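Local atomic coordinates of putative gdp-fucose protein o-fucosyltransferase 1 (Caenorhabditis elegans, PDB entry 3ZY2), a protein that belongs to the GDP-fucose protein O-fucosyltransferase family of the GT-B clan and binds guanosine-5'-diphosphate. Residues A[25-30]-A[189-194]; A[95-100]-A[159-164]; A[183-188]-A[340-345]. All blocks are in the same frame, centred on the assembly; numbering follows the deposited sequence.

Interaction 1. Residues A[25-30]-A[189-194]; sequences DQFLGV and KYLRWS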
loop_
_atom_site.group_PDB
_atom_site.type_symbol
_atom_site.label_atom_id
_atom_site.label_comp_id
_atom_site.label_asym_id
_atom_site.label_seq_id
_atom_site.Cartn_x
_atom_site.Cartn_y
_atom_site.Cartn_z
ATOM N N ASP A 25 -3.310 13.785 -11.809
ATOM C CA ASP A 25 -2.307 12.828 -12.315
ATOM C C ASP A 25 -2.796 11.375 -12.151
ATOM O O ASP A 25 -2.736 10.569 -13.095
ATOM C CB ASP A 25 -0.977 13.087 -11.599
ATOM C CG ASP A 25 0.212 12.706 -12.430
ATOM O OD1 ASP A 25 0.207 12.990 -13.651
ATOM O OD2 ASP A 25 1.145 12.121 -11.865
ATOM N N GLN A 26 -3.350 11.068 -10.981
ATOM C CA GLN A 26 -3.876 9.716 -10.744
ATOM C C GLN A 26 -5.209 9.531 -11.469
ATOM O O GLN A 26 -5.493 8.447 -11.980
ATOM C CB GLN A 26 -4.034 9.455 -9.241
ATOM C CG GLN A 26 -2.704 9.210 -8.545
ATOM C CD GLN A 26 -2.902 8.543 -7.200
ATOM O OE1 GLN A 26 -3.432 9.151 -6.281
ATOM N NE2 GLN A 26 -2.490 7.281 -7.083
ATOM N N PHE A 27 -6.021 10.582 -11.566
ATOM C CA PHE A 27 -7.331 10.486 -12.246
ATOM C C PHE A 27 -7.207 10.036 -13.720
ATOM O O PHE A 27 -7.991 9.224 -14.182
ATOM C CB PHE A 27 -8.060 11.839 -12.095
ATOM C CG PHE A 27 -9.358 11.930 -12.806
ATOM C CD1 PHE A 27 -10.325 10.930 -12.725
ATOM C CD2 PHE A 27 -9.661 13.086 -13.514
ATOM C CE1 PHE A 27 -11.561 11.068 -13.404
ATOM C CE2 PHE A 27 -10.891 13.232 -14.172
ATOM C CZ PHE A 27 -11.839 12.196 -14.121
ATOM N N LEU A 28 -6.186 10.529 -14.428
ATOM C CA LEU A 28 -5.914 10.060 -15.809
ATOM C C LEU A 28 -5.743 8.546 -15.847
ATOM O O LEU A 28 -6.298 7.881 -16.726
ATOM C CB LEU A 28 -4.657 10.721 -16.364
ATOM C CG LEU A 28 -4.717 12.244 -16.437
ATOM C CD1 LEU A 28 -3.395 12.715 -17.045
ATOM C CD2 LEU A 28 -5.906 12.718 -17.235
ATOM N N GLY A 29 -4.954 8.006 -14.918
ATOM C CA GLY A 29 -4.771 6.542 -14.824
ATOM C C GLY A 29 -6.052 5.814 -14.476
ATOM O O GLY A 29 -6.335 4.736 -14.995
ATOM N N VAL A 30 -6.867 6.421 -13.616
ATOM C CA VAL A 30 -8.136 5.785 -13.261
ATOM C C VAL A 30 -9.115 5.747 -14.433
ATOM O O VAL A 30 -9.822 4.758 -14.639
ATOM C CB VAL A 30 -8.796 6.400 -11.997
ATOM C CG1 VAL A 30 -10.070 5.624 -11.677
ATOM C CG2 VAL A 30 -7.848 6.393 -10.777
ATOM N N LYS A 189 -6.554 15.358 -22.884
ATOM C CA LYS A 189 -7.384 15.902 -23.985
ATOM C C LYS A 189 -8.871 15.995 -23.569
ATOM O O LYS A 189 -9.604 16.912 -23.969
ATOM C CB LYS A 189 -7.221 15.021 -25.237
ATOM C CG LYS A 189 -8.172 15.349 -26.355
ATOM C CD LYS A 189 -7.928 14.423 -27.537
ATOM C CE LYS A 189 -9.207 14.179 -28.326
ATOM N NZ LYS A 189 -9.782 15.426 -28.910
ATOM N N TYR A 190 -9.283 15.051 -22.720
ATOM C CA TYR A 190 -10.681 14.886 -22.347
ATOM C C TYR A 190 -11.040 15.588 -21.060
ATOM O O TYR A 190 -12.172 15.469 -20.598
ATOM C CB TYR A 190 -11.045 13.393 -22.268
ATOM C CG TYR A 190 -10.757 12.674 -23.554
ATOM C CD1 TYR A 190 -11.624 12.786 -24.618
ATOM C CD2 TYR A 190 -9.606 11.917 -23.701
ATOM C CE1 TYR A 190 -11.369 12.139 -25.824
ATOM C CE2 TYR A 190 -9.342 11.250 -24.888
ATOM C CZ TYR A 190 -10.229 11.383 -25.939
ATOM O OH TYR A 190 -9.972 10.731 -27.122
ATOM N N LEU A 191 -10.093 16.338 -20.509
ATOM C CA LEU A 191 -10.389 17.212 -19.346
ATOM C C LEU A 191 -10.414 18.650 -19.839
ATOM O O LEU A 191 -9.369 19.282 -20.023
ATOM C CB LEU A 191 -9.366 17.031 -18.219
ATOM C CG LEU A 191 -9.237 15.605 -17.655
ATOM C CD1 LEU A 191 -8.343 15.582 -16.445
ATOM C CD2 LEU A 191 -10.559 14.929 -17.327
ATOM N N ARG A 192 -11.630 19.149 -20.052
ATOM C CA ARG A 192 -11.864 20.482 -20.608
ATOM C C ARG A 192 -12.477 21.319 -19.496
ATOM O O ARG A 192 -13.477 20.917 -18.908
ATOM C CB ARG A 192 -12.844 20.381 -21.774
ATOM C CG ARG A 192 -13.193 21.748 -22.371
ATOM C CD ARG A 192 -13.986 21.611 -23.642
ATOM N NE ARG A 192 -13.202 20.925 -24.678
ATOM C CZ ARG A 192 -13.688 20.512 -25.844
ATOM N NH1 ARG A 192 -14.966 20.712 -26.162
ATOM N NH2 ARG A 192 -12.885 19.896 -26.697
ATOM N N TRP A 193 -11.890 22.481 -19.207
ATOM C CA TRP A 193 -12.405 23.331 -18.132
ATOM C C TRP A 193 -13.869 23.657 -18.314
ATOM O O TRP A 193 -14.345 23.890 -19.433
ATOM C CB TRP A 193 -11.599 24.631 -17.977
ATOM C CG TRP A 193 -10.153 24.325 -17.721
ATOM C CD1 TRP A 193 -9.128 24.404 -18.626
ATOM C CD2 TRP A 193 -9.589 23.810 -16.510
ATOM N NE1 TRP A 193 -7.955 23.995 -18.038
ATOM C CE2 TRP A 193 -8.206 23.622 -16.744
ATOM C CE3 TRP A 193 -10.111 23.493 -15.243
ATOM C CZ2 TRP A 193 -7.335 23.117 -15.756
ATOM C CZ3 TRP A 193 -9.246 23.006 -14.258
ATOM C CH2 TRP A 193 -7.867 22.837 -14.522
ATOM N N SER A 194 -14.577 23.712 -17.187
ATOM C CA SER A 194 -15.987 24.093 -17.204
ATOM C C SER A 194 -16.138 25.429 -17.920
ATOM O O SER A 194 -15.190 26.256 -17.974
ATOM C CB SER A 194 -16.513 24.199 -15.775
ATOM O OG SER A 194 -15.821 25.235 -15.073
#
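Leu191 sends its two methyl groups against two consecutive side chains of a helix, Phe27 and Leu28, and gives up more surface here than either partner. CD2 of Leu191 lies 3.6 Å from CE2 of Phe27, while CD1 of the same leucine sits 3.8 Å from CD2 of Leu28. The CD1 methyl also comes within 4.1 Å of CD2 of Phe27, so the two branches of Leu191 meet the CD2 and CE2 part of the ring between them, and one of them reaches on to Leu28. Their approach to the ring is oblique.

On the helical side, Phe27 sets off toward the loop: with CG anti to the backbone N (chi1 176°), the ring is carried outward far enough for its CE2 corner to meet Leu191. Leu28 sets off more to the side, and it is the CD2 branch, not the extended CD1, that meets the Leu191 methyl. The backbones stay well apart, Leu28 CA and Leu191 CA being 9.1 Å from each other, and side-chain carbon fills the interval.

All three residues are buried, and neighbours extend the apolar patch: Val68 of helix 65-68 touches Leu191, and Pro44 touches Phe27. Leu28 also packs on Arg342 of helix 335-346. Three residues past Leu191 the loop ends at Ser194, the N-cap of helix 195-208.

Helix 20-37 follows the first strand of the N-terminal parallel sheet, and its opening turn contributes Gly21 and Asn22 to the GDP pocket. Residues 189-194 belong to the connection that leads on to the second parallel sheet. A helix of one Rossmann-like domain packed against the interdomain linker is in keeping with a two-domain GT-B fold.

Interaction 2. Residues A[95-100]-A[159-164]; sequences KAFCWT and EKFPSE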
loop_
_atom_site.group_PDB
_atom_site.type_symbol
_atom_site.label_atom_id
_atom_site.label_comp_id
_atom_site.label_asym_id
_atom_site.label_seq_id
_atom_site.Cartn_x
_atom_site.Cartn_y
_atom_site.Cartn_z
ATOM N N LYS A 95 -18.299 -2.649 0.104
ATOM C CA LYS A 95 -16.970 -3.185 0.393
ATOM C C LYS A 95 -15.864 -2.241 -0.080
ATOM O O LYS A 95 -15.981 -1.592 -1.133
ATOM C CB LYS A 95 -16.820 -4.579 -0.231
ATOM C CG LYS A 95 -17.791 -5.650 0.336
ATOM C CD LYS A 95 -17.172 -7.032 0.234
ATOM C CE LYS A 95 -17.854 -8.069 1.123
ATOM N NZ LYS A 95 -19.215 -8.421 0.625
ATOM N N ALA A 96 -14.809 -2.136 0.726
ATOM C CA ALA A 96 -13.629 -1.369 0.348
ATOM C C ALA A 96 -12.663 -2.280 -0.391
ATOM O O ALA A 96 -12.467 -3.442 -0.006
ATOM C CB ALA A 96 -12.963 -0.795 1.573
ATOM N N PHE A 97 -12.058 -1.741 -1.440
ATOM C CA PHE A 97 -11.105 -2.477 -2.257
ATOM C C PHE A 97 -9.724 -1.923 -2.024
ATOM O O PHE A 97 -9.514 -0.708 -2.072
ATOM C CB PHE A 97 -11.464 -2.389 -3.743
ATOM C CG PHE A 97 -12.604 -3.272 -4.143
ATOM C CD1 PHE A 97 -13.884 -3.050 -3.630
ATOM C CD2 PHE A 97 -12.399 -4.357 -5.004
ATOM C CE1 PHE A 97 -14.946 -3.865 -3.987
ATOM C CE2 PHE A 97 -13.479 -5.174 -5.373
ATOM C CZ PHE A 97 -14.741 -4.930 -4.857
ATOM N N CYS A 98 -8.775 -2.824 -1.775
ATOM C CA CYS A 98 -7.380 -2.428 -1.647
ATOM C C CYS A 98 -6.438 -3.552 -2.094
ATOM O O CYS A 98 -6.882 -4.663 -2.373
ATOM C CB CYS A 98 -7.084 -1.979 -0.217
ATOM S SG CYS A 98 -7.208 -3.306 0.966
ATOM N N TRP A 99 -5.151 -3.237 -2.193
ATOM C CA TRP A 99 -4.165 -4.172 -2.743
ATOM C C TRP A 99 -4.079 -5.457 -1.921
ATOM O O TRP A 99 -4.167 -6.573 -2.449
ATOM C CB TRP A 99 -2.786 -3.507 -2.815
ATOM C CG TRP A 99 -1.860 -4.172 -3.799
ATOM C CD1 TRP A 99 -1.135 -5.319 -3.611
ATOM C CD2 TRP A 99 -1.575 -3.731 -5.134
ATOM N NE1 TRP A 99 -0.411 -5.614 -4.749
ATOM C CE2 TRP A 99 -0.667 -4.657 -5.697
ATOM C CE3 TRP A 99 -1.992 -2.637 -5.907
ATOM C CZ2 TRP A 99 -0.184 -4.530 -7.008
ATOM C CZ3 TRP A 99 -1.503 -2.506 -7.206
ATOM C CH2 TRP A 99 -0.604 -3.448 -7.739
ATOM N N THR A 100 -3.938 -5.273 -0.615
ATOM C CA THR A 100 -3.672 -6.355 0.316
ATOM C C THR A 100 -3.987 -5.856 1.727
ATOM O O THR A 100 -4.064 -4.633 1.937
ATOM C CB THR A 100 -2.186 -6.781 0.216
ATOM O OG1 THR A 100 -1.982 -8.008 0.925
ATOM C CG2 THR A 100 -1.260 -5.683 0.762
ATOM N N GLU A 159 -13.359 -12.081 -13.868
ATOM C CA GLU A 159 -13.414 -13.397 -13.248
ATOM C C GLU A 159 -13.558 -13.244 -11.732
ATOM O O GLU A 159 -14.439 -13.851 -11.124
ATOM C CB GLU A 159 -12.145 -14.179 -13.622
ATOM C CG GLU A 159 -11.886 -15.486 -12.877
ATOM C CD GLU A 159 -10.403 -15.876 -12.894
ATOM O OE1 GLU A 159 -9.783 -15.875 -13.986
ATOM O OE2 GLU A 159 -9.852 -16.167 -11.807
ATOM N N LYS A 160 -12.716 -12.404 -11.130
ATOM C CA LYS A 160 -12.737 -12.251 -9.676
ATOM C C LYS A 160 -13.899 -11.384 -9.148
ATOM O O LYS A 160 -14.497 -11.710 -8.119
ATOM C CB LYS A 160 -11.387 -11.760 -9.147
ATOM C CG LYS A 160 -11.316 -11.782 -7.630
ATOM C CD LYS A 160 -9.959 -11.420 -7.088
ATOM C CE LYS A 160 -9.967 -11.541 -5.567
ATOM N NZ LYS A 160 -8.625 -11.346 -4.944
ATOM N N PHE A 161 -14.229 -10.299 -9.847
ATOM C CA PHE A 161 -15.304 -9.405 -9.380
ATOM C C PHE A 161 -16.452 -9.222 -10.374
ATOM O O PHE A 161 -16.541 -8.175 -11.026
ATOM C CB PHE A 161 -14.750 -8.036 -8.967
ATOM C CG PHE A 161 -13.637 -8.106 -7.954
ATOM C CD1 PHE A 161 -13.883 -8.544 -6.653
ATOM C CD2 PHE A 161 -12.345 -7.736 -8.300
ATOM C CE1 PHE A 161 -12.856 -8.615 -5.720
ATOM C CE2 PHE A 161 -11.302 -7.801 -7.367
ATOM C CZ PHE A 161 -11.565 -8.243 -6.075
ATOM N N PRO A 162 -17.348 -10.227 -10.481
ATOM C CA PRO A 162 -18.498 -10.104 -11.381
ATOM C C PRO A 162 -19.455 -9.002 -10.934
ATOM O O PRO A 162 -19.539 -8.689 -9.742
ATOM C CB PRO A 162 -19.185 -11.475 -11.276
ATOM C CG PRO A 162 -18.167 -12.383 -10.651
ATOM C CD PRO A 162 -17.356 -11.512 -9.758
ATOM N N SER A 163 -20.180 -8.441 -11.897
ATOM C CA SER A 163 -21.074 -7.312 -11.667
ATOM C C SER A 163 -22.218 -7.596 -10.698
ATOM O O SER A 163 -22.614 -6.715 -9.940
ATOM C CB SER A 163 -21.648 -6.821 -12.999
ATOM O OG SER A 163 -20.803 -7.170 -14.090
ATOM N N GLU A 164 -22.752 -8.821 -10.721
ATOM C CA GLU A 164 -23.920 -9.157 -9.903
ATOM C C GLU A 164 -23.666 -9.049 -8.389
ATOM O O GLU A 164 -24.467 -8.437 -7.665
ATOM C CB GLU A 164 -24.473 -10.542 -10.280
ATOM C CG GLU A 164 -25.674 -11.015 -9.442
ATOM C CD GLU A 164 -27.025 -10.466 -9.902
ATOM O OE1 GLU A 164 -27.102 -9.323 -10.412
ATOM O OE2 GLU A 164 -28.033 -11.194 -9.743
#
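Phe97 drives one corner of its ring into the flat of Phe161. Its CE2 sits over the centre of the Phe161 ring, 3.5 Å above the plane, and comes within 3.9 Å of CG in that ring. With the centroids 4.9 Å apart and the planes at 68°, this is a T-shaped pair in which Phe97 supplies the edge and Phe161 the face. The other face of Phe161 is taken by its chain neighbour: CG of Lys160 lies 3.8 Å above the ring centre, so the ring is sandwiched between an aromatic edge and an aliphatic chain.

That tight spot is buried, whereas Glu159 near the end of the helix and Pro162 and Glu164 in the loop after it face solvent. Between the two extremes, the extended Lys160 chain delivers NZ to a salt bridge with Asp141 and a hydrogen bond with Tyr138 O. The subunit interface is also close, for Arg237 of the second subunit bonds to Lys160 O.

Phe161 is the first residue to leave helix 157-160. Its ring lies against one side of the N-terminal parallel sheet, where Leu169 of strand 168-171 and Glu137 of strand 135-138 flank Phe97 on the strand between them.

Interaction 3. Residues A[183-188]-A[340-345]; sequences KVWSIQ and VKRERD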
loop_
_atom_site.group_PDB
_atom_site.type_symbol
_atom_site.label_atom_id
_atom_site.label_comp_id
_atom_site.label_asym_id
_atom_site.label_seq_id
_atom_site.Cartn_x
_atom_site.Cartn_y
_atom_site.Cartn_z
ATOM N N LYS A 183 1.880 6.856 -21.011
ATOM C CA LYS A 183 0.778 6.273 -21.778
ATOM C C LYS A 183 -0.580 6.927 -21.516
ATOM O O LYS A 183 -1.479 6.877 -22.364
ATOM C CB LYS A 183 0.705 4.763 -21.477
ATOM C CG LYS A 183 -0.229 3.911 -22.336
ATOM C CD LYS A 183 0.391 2.514 -22.502
ATOM C CE LYS A 183 -0.510 1.518 -23.247
ATOM N NZ LYS A 183 -1.595 0.991 -22.366
ATOM N N VAL A 184 -0.750 7.531 -20.338
ATOM C CA VAL A 184 -2.062 8.101 -20.044
ATOM C C VAL A 184 -2.082 9.619 -20.186
ATOM O O VAL A 184 -3.128 10.235 -20.011
ATOM C CB VAL A 184 -2.605 7.730 -18.632
ATOM C CG1 VAL A 184 -2.730 6.197 -18.491
ATOM C CG2 VAL A 184 -1.772 8.383 -17.505
ATOM N N TRP A 185 -0.938 10.225 -20.498
ATOM C CA TRP A 185 -0.873 11.695 -20.544
ATOM C C TRP A 185 -1.852 12.273 -21.573
ATOM O O TRP A 185 -2.439 13.351 -21.324
ATOM C CB TRP A 185 0.533 12.224 -20.810
ATOM C CG TRP A 185 1.502 11.925 -19.726
ATOM C CD1 TRP A 185 1.210 11.593 -18.425
ATOM C CD2 TRP A 185 2.924 12.008 -19.809
ATOM N NE1 TRP A 185 2.379 11.400 -17.709
ATOM C CE2 TRP A 185 3.442 11.651 -18.540
ATOM C CE3 TRP A 185 3.821 12.303 -20.851
ATOM C CZ2 TRP A 185 4.816 11.605 -18.278
ATOM C CZ3 TRP A 185 5.177 12.248 -20.594
ATOM C CH2 TRP A 185 5.668 11.898 -19.316
ATOM N N SER A 186 -2.049 11.584 -22.700
ATOM C CA SER A 186 -2.973 12.068 -23.717
ATOM C C SER A 186 -4.432 12.126 -23.280
ATOM O O SER A 186 -5.226 12.820 -23.893
ATOM C CB SER A 186 -2.823 11.233 -24.999
ATOM O OG SER A 186 -3.220 9.905 -24.743
ATOM N N ILE A 187 -4.784 11.430 -22.190
ATOM C CA ILE A 187 -6.147 11.491 -21.675
ATOM C C ILE A 187 -6.510 12.913 -21.203
ATOM O O ILE A 187 -7.688 13.250 -21.135
ATOM C CB ILE A 187 -6.368 10.386 -20.594
ATOM C CG1 ILE A 187 -6.143 9.025 -21.255
ATOM C CG2 ILE A 187 -7.788 10.454 -19.951
ATOM C CD1 ILE A 187 -6.203 7.848 -20.274
ATOM N N GLN A 188 -5.506 13.757 -20.929
ATOM C CA GLN A 188 -5.776 15.143 -20.568
ATOM C C GLN A 188 -6.600 15.871 -21.646
ATOM O O GLN A 188 -7.301 16.838 -21.352
ATOM C CB GLN A 188 -4.461 15.872 -20.305
ATOM C CG GLN A 188 -4.627 17.259 -19.642
ATOM C CD GLN A 188 -4.735 17.213 -18.117
ATOM O OE1 GLN A 188 -3.963 16.530 -17.440
ATOM N NE2 GLN A 188 -5.688 17.968 -17.562
ATOM N N VAL A 340 -0.790 21.680 -17.123
ATOM C CA VAL A 340 -0.721 22.655 -18.213
ATOM C C VAL A 340 -0.001 22.046 -19.421
ATOM O O VAL A 340 -0.464 22.190 -20.551
ATOM C CB VAL A 340 0.022 23.935 -17.820
ATOM C CG1 VAL A 340 -0.032 24.940 -18.973
ATOM C CG2 VAL A 340 -0.574 24.565 -16.576
ATOM N N LYS A 341 1.141 21.405 -19.180
ATOM C CA LYS A 341 1.917 20.785 -20.263
ATOM C C LYS A 341 1.057 19.796 -21.050
ATOM O O LYS A 341 1.027 19.860 -22.292
ATOM C CB LYS A 341 3.150 20.063 -19.684
ATOM C CG LYS A 341 4.004 19.342 -20.725
ATOM C CD LYS A 341 4.487 20.329 -21.796
ATOM C CE LYS A 341 5.679 19.811 -22.606
ATOM N NZ LYS A 341 5.432 18.479 -23.261
ATOM N N ARG A 342 0.340 18.910 -20.355
ATOM C CA ARG A 342 -0.521 17.932 -21.033
ATOM C C ARG A 342 -1.683 18.571 -21.795
ATOM O O ARG A 342 -2.053 18.106 -22.891
ATOM C CB ARG A 342 -1.067 16.909 -20.029
ATOM C CG ARG A 342 0.029 16.044 -19.422
ATOM C CD ARG A 342 -0.545 14.915 -18.560
ATOM N NE ARG A 342 -1.429 15.414 -17.506
ATOM C CZ ARG A 342 -1.157 15.344 -16.206
ATOM N NH1 ARG A 342 -0.016 14.817 -15.772
ATOM N NH2 ARG A 342 -2.057 15.782 -15.338
ATOM N N GLU A 343 -2.260 19.620 -21.218
ATOM C CA GLU A 343 -3.351 20.308 -21.893
ATOM C C GLU A 343 -2.823 20.936 -23.178
ATOM O O GLU A 343 -3.426 20.807 -24.261
ATOM C CB GLU A 343 -3.994 21.355 -20.971
ATOM C CG GLU A 343 -5.135 22.089 -21.707
ATOM C CD GLU A 343 -5.999 22.957 -20.809
ATOM O OE1 GLU A 343 -5.941 22.758 -19.587
ATOM O OE2 GLU A 343 -6.760 23.792 -21.348
ATOM N N ARG A 344 -1.680 21.586 -23.070
ATOM C CA ARG A 344 -1.085 22.232 -24.242
ATOM C C ARG A 344 -0.663 21.218 -25.289
ATOM O O ARG A 344 -0.783 21.472 -26.489
ATOM C CB ARG A 344 0.083 23.113 -23.831
ATOM C CG ARG A 344 -0.398 24.288 -22.976
ATOM C CD ARG A 344 0.791 25.184 -22.561
ATOM N NE ARG A 344 1.396 25.904 -23.707
ATOM C CZ ARG A 344 0.871 26.991 -24.267
ATOM N NH1 ARG A 344 -0.265 27.508 -23.794
ATOM N NH2 ARG A 344 1.480 27.572 -25.307
ATOM N N ASP A 345 -0.219 20.053 -24.844
ATOM C CA ASP A 345 0.172 19.007 -25.788
ATOM C C ASP A 345 -1.013 18.356 -26.492
ATOM O O ASP A 345 -0.886 17.949 -27.654
ATOM C CB ASP A 345 0.903 17.925 -25.020
ATOM C CG ASP A 345 2.346 18.288 -24.684
ATOM O OD1 ASP A 345 2.895 19.288 -25.211
ATOM O OD2 ASP A 345 2.955 17.503 -23.913
HETATM O O HOH W 1 -7.009 20.148 -18.869
#
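Arg342 crosses the side chains of Trp185 and Gln188 at about a right angle, and nearly every atom beyond its CA has a partner. CB lies 3.6 Å from CB of Gln188 and equally close to that residue's CG. Farther out, CG passes Trp185 more loosely, and CD then settles 3.7 Å from Trp185 CB, with CG and CD1 of the indole close behind. The bend about the CG-CD bond (chi3 -56°) turns the guanidinium back to the glutamine amide.

There NE and NH2 both bond to OE1 of Gln188, side-on, NE at 2.8 Å with an N-H...O angle of 153° and NH2 at 2.9 Å. OE1 lies in the guanidinium plane, and the amide is only 16° from coplanar with it. Two bonds to one oxygen also settle which end of the amide is which, leaving NE2 directed elsewhere. The last nitrogen, NH1, forms a salt bridge with Asp25 of helix 20-37.

In GT-B terms, helix 335-346 belongs to the C-terminal Rossmann-like domain and begins with Thr335 and Phe336 of the GDP pocket, while 183-188 lies in the connection arriving from the N-terminal sheet. Arg342 therefore links that helix to both the linker and the N-terminal domain.

Trp185 has partners of its own: NE1 bonds to Ser180 OG, and the ring makes an edge-to-face pair with His338. On the far side of Gln188, NE2 donates to a water at 2.9 Å, which in turn donates to OE1 of Glu343; that oxygen also receives the indole N-H of Trp193.

How the interactions relate
From the N terminus, helix 20-37 comes first and carries 25-30, the opening side of interaction 1. The chain then builds out the N-terminal sheet, where interaction 2 opens at 95-100 and closes at 159-164, wholly nested inside the loop of interaction 1. Next comes the interdomain connection: 183-188 opens interaction 3 just before 189-194 closes interaction 1, so these two cross, whereas interactions 2 and 3 follow in series. Only helix 335-346, in the C-terminal domain, completes interaction 3. Interactions 1 and 3 touch, their centres about 8 Å apart, and join both domains to the linker; interaction 2 lies farther out, its centre about 24 Å from that of interaction 1.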